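Metal-independent carbonic anhydrase (Nostoc sp. PCC 7120 = FACHB-418, PDB 7C5W) catalyses the hydration of carbon dioxide to bicarbonate without a metal cofactor, working as a homotetramer built as a dimer of dimers. Local coordinates at residues A133-V139 and V151-F157. Sequence-based numbering, arbitrary orientation.
Sequences ATTMGNV and VDKTWQF
Eight backbone hydrogen bonds, two at each of four antiparallel hydrogen-bonded pairs, join A133-V139 to V151-F157, the neighbouring strands of a β-hairpin in the mixed sheet. A133 N to F157 O is 3.0 Å and F157 N to A133 O 2.8 Å; T135 N to W155 O is 2.9 Å and W155 N to T135 O 3.0 Å; G137 N to K153 O is 3.1 Å and K153 N to G137 O 2.8 Å; V139 N to V151 O is 3.1 Å and V151 N to V139 O 3.0 Å. The axes of 133-136 and 151-157 lie 4.6 Å apart at 170°. At G137 (phi/psi 166/-157) the first strand turns a corner, yet the register holds. As in any antiparallel hairpin, successive pairs serve opposite faces. The non-hydrogen-bonded pairs T134-Q156, M136-T154 and N138-D152 face the second subunit: T134 OG1 hydrogen-bonds its Q156, and T154 OG1 its H171. The other face carries A133, T135, V139, V151, K153, W155 and F157; helix 26-50 packs over its A133-F157 end, where W36 meets W155 edge-to-face. V151 packs on T79, a bicarbonate-binding residue, so its end borders the bicarbonate site. K153 NZ hydrogen-bonds S172. V139 CB lies 3.8 Å from V151 CG2, and its t rotamer carries V139 CG2 to 3.5 Å from K153 CE. On this face one water joins T135 OG1 (2.9 Å) to K153 O (2.6 Å), donating to the carbonyl.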
loop_
_atom_site.group_PDB
_atom_site.type_symbol
_atom_site.label_atom_id
_atom_site.label_comp_id
_atom_site.label_asym_id
_atom_site.label_seq_id
_atom_site.Cartn_x
_atom_site.Cartn_y
_atom_site.Cartn_z
ATOM N N ALA A 133 -0.976 6.821 -6.607
ATOM C CA ALA A 133 -2.155 7.632 -6.971
ATOM C C ALA A 133 -2.311 7.595 -8.495
ATOM O O ALA A 133 -1.316 7.838 -9.205
ATOM C CB ALA A 133 -1.990 9.035 -6.440
ATOM N N THR A 134 -3.505 7.245 -8.967
ATOM C CA THR A 134 -3.859 7.185 -10.404
ATOM C C THR A 134 -4.775 8.371 -10.707
ATOM O O THR A 134 -5.630 8.671 -9.865
ATOM C CB THR A 134 -4.468 5.820 -10.733
ATOM O OG1 THR A 134 -3.606 4.832 -10.175
ATOM C CG2 THR A 134 -4.616 5.564 -12.214
ATOM N N THR A 135 -4.556 9.051 -11.834
ATOM C CA THR A 135 -5.456 10.108 -12.370
ATOM C C THR A 135 -5.923 9.667 -13.755
ATOM O O THR A 135 -5.138 9.009 -14.455
ATOM C CB THR A 135 -4.776 11.482 -12.433
ATOM O OG1 THR A 135 -3.795 11.492 -13.476
ATOM C CG2 THR A 135 -4.147 11.873 -11.113
ATOM N N MET A 136 -7.177 9.962 -14.100
ATOM C CA MET A 136 -7.725 9.768 -15.463
ATOM C C MET A 136 -8.503 11.027 -15.824
ATOM O O MET A 136 -9.185 11.585 -14.937
ATOM C CB MET A 136 -8.645 8.547 -15.565
ATOM C CG MET A 136 -9.246 8.373 -16.942
ATOM S SD MET A 136 -10.165 6.816 -17.146
ATOM C CE MET A 136 -8.807 5.682 -17.418
ATOM N N GLY A 137 -8.379 11.454 -17.077
ATOM C CA GLY A 137 -9.106 12.617 -17.607
ATOM C C GLY A 137 -8.531 13.087 -18.926
ATOM O O GLY A 137 -7.869 12.291 -19.622
ATOM N N ASN A 138 -8.772 14.355 -19.249
ATOM C CA ASN A 138 -8.237 15.011 -20.462
ATOM C C ASN A 138 -6.997 15.818 -20.085
ATOM O O ASN A 138 -6.902 16.294 -18.939
ATOM C CB ASN A 138 -9.296 15.864 -21.158
ATOM C CG ASN A 138 -10.384 15.016 -21.780
ATOM O OD1 ASN A 138 -10.103 14.004 -22.433
ATOM N ND2 ASN A 138 -11.627 15.416 -21.566
ATOM N N VAL A 139 -6.067 15.902 -21.035
ATOM C CA VAL A 139 -4.952 16.882 -21.064
ATOM C C VAL A 139 -5.018 17.590 -22.420
ATOM O O VAL A 139 -5.160 16.921 -23.450
ATOM C CB VAL A 139 -3.597 16.196 -20.822
ATOM C CG1 VAL A 139 -2.461 17.205 -20.756
ATOM C CG2 VAL A 139 -3.631 15.343 -19.562
ATOM N N VAL A 151 -5.995 14.910 -25.475
ATOM C CA VAL A 151 -5.750 13.456 -25.244
ATOM C C VAL A 151 -6.576 12.991 -24.041
ATOM O O VAL A 151 -6.859 13.817 -23.144
ATOM C CB VAL A 151 -4.248 13.183 -25.028
ATOM C CG1 VAL A 151 -3.438 13.477 -26.283
ATOM C CG2 VAL A 151 -3.693 13.955 -23.844
ATOM N N ASP A 152 -6.943 11.713 -24.037
ATOM C CA ASP A 152 -7.431 10.977 -22.845
ATOM C C ASP A 152 -6.212 10.369 -22.148
ATOM O O ASP A 152 -5.565 9.514 -22.790
ATOM C CB ASP A 152 -8.408 9.880 -23.259
ATOM C CG ASP A 152 -9.544 10.364 -24.148
ATOM O OD1 ASP A 152 -10.000 11.517 -23.950
ATOM O OD2 ASP A 152 -9.989 9.566 -25.005
ATOM N N LYS A 153 -5.901 10.787 -20.909
ATOM C CA LYS A 153 -4.633 10.419 -20.225
ATOM C C LYS A 153 -4.872 9.779 -18.854
ATOM O O LYS A 153 -5.560 10.400 -18.004
ATOM C CB LYS A 153 -3.726 11.632 -20.022
ATOM C CG LYS A 153 -2.268 11.264 -19.764
ATOM C CD LYS A 153 -1.349 12.438 -19.713
ATOM C CE LYS A 153 -1.236 13.175 -21.031
ATOM N NZ LYS A 153 -0.401 12.432 -22.004
ATOM N N THR A 154 -4.233 8.623 -18.634
ATOM C CA THR A 154 -4.084 7.961 -17.313
ATOM C C THR A 154 -2.625 8.049 -16.856
ATOM O O THR A 154 -1.765 7.627 -17.627
ATOM C CB THR A 154 -4.532 6.501 -17.377
ATOM O OG1 THR A 154 -5.896 6.537 -17.780
ATOM C CG2 THR A 154 -4.376 5.774 -16.060
ATOM N N TRP A 155 -2.376 8.595 -15.661
ATOM C CA TRP A 155 -1.062 8.572 -14.953
ATOM C C TRP A 155 -1.168 7.715 -13.686
ATOM O O TRP A 155 -2.242 7.725 -13.049
ATOM C CB TRP A 155 -0.626 9.975 -14.543
ATOM C CG TRP A 155 0.106 10.760 -15.580
ATOM C CD1 TRP A 155 1.212 10.383 -16.279
ATOM C CD2 TRP A 155 -0.181 12.110 -15.972
ATOM N NE1 TRP A 155 1.618 11.401 -17.097
ATOM C CE2 TRP A 155 0.784 12.471 -16.933
ATOM C CE3 TRP A 155 -1.155 13.045 -15.603
ATOM C CZ2 TRP A 155 0.791 13.724 -17.543
ATOM C CZ3 TRP A 155 -1.141 14.285 -16.201
ATOM C CH2 TRP A 155 -0.180 14.617 -17.157
ATOM N N GLN A 156 -0.084 7.048 -13.299
ATOM C CA GLN A 156 0.061 6.497 -11.925
ATOM C C GLN A 156 1.372 7.019 -11.338
ATOM O O GLN A 156 2.401 6.847 -11.980
ATOM C CB GLN A 156 0.020 4.971 -11.919
ATOM C CG GLN A 156 -0.071 4.376 -10.518
ATOM C CD GLN A 156 -0.078 2.866 -10.528
ATOM O OE1 GLN A 156 -0.170 2.216 -9.491
ATOM N NE2 GLN A 156 0.030 2.282 -11.703
ATOM N N PHE A 157 1.302 7.674 -10.184
ATOM C CA PHE A 157 2.467 8.217 -9.453
ATOM C C PHE A 157 2.800 7.300 -8.278
ATOM O O PHE A 157 1.878 6.901 -7.542
ATOM C CB PHE A 157 2.170 9.639 -8.984
ATOM C CG PHE A 157 1.911 10.593 -10.122
ATOM C CD1 PHE A 157 2.966 11.184 -10.804
ATOM C CD2 PHE A 157 0.615 10.864 -10.535
ATOM C CE1 PHE A 157 2.724 12.049 -11.861
ATOM C CE2 PHE A 157 0.377 11.735 -11.585
ATOM C CZ PHE A 157 1.431 12.321 -12.249
HETATM O O HOH W 1 -4.906 12.068 -16.101
#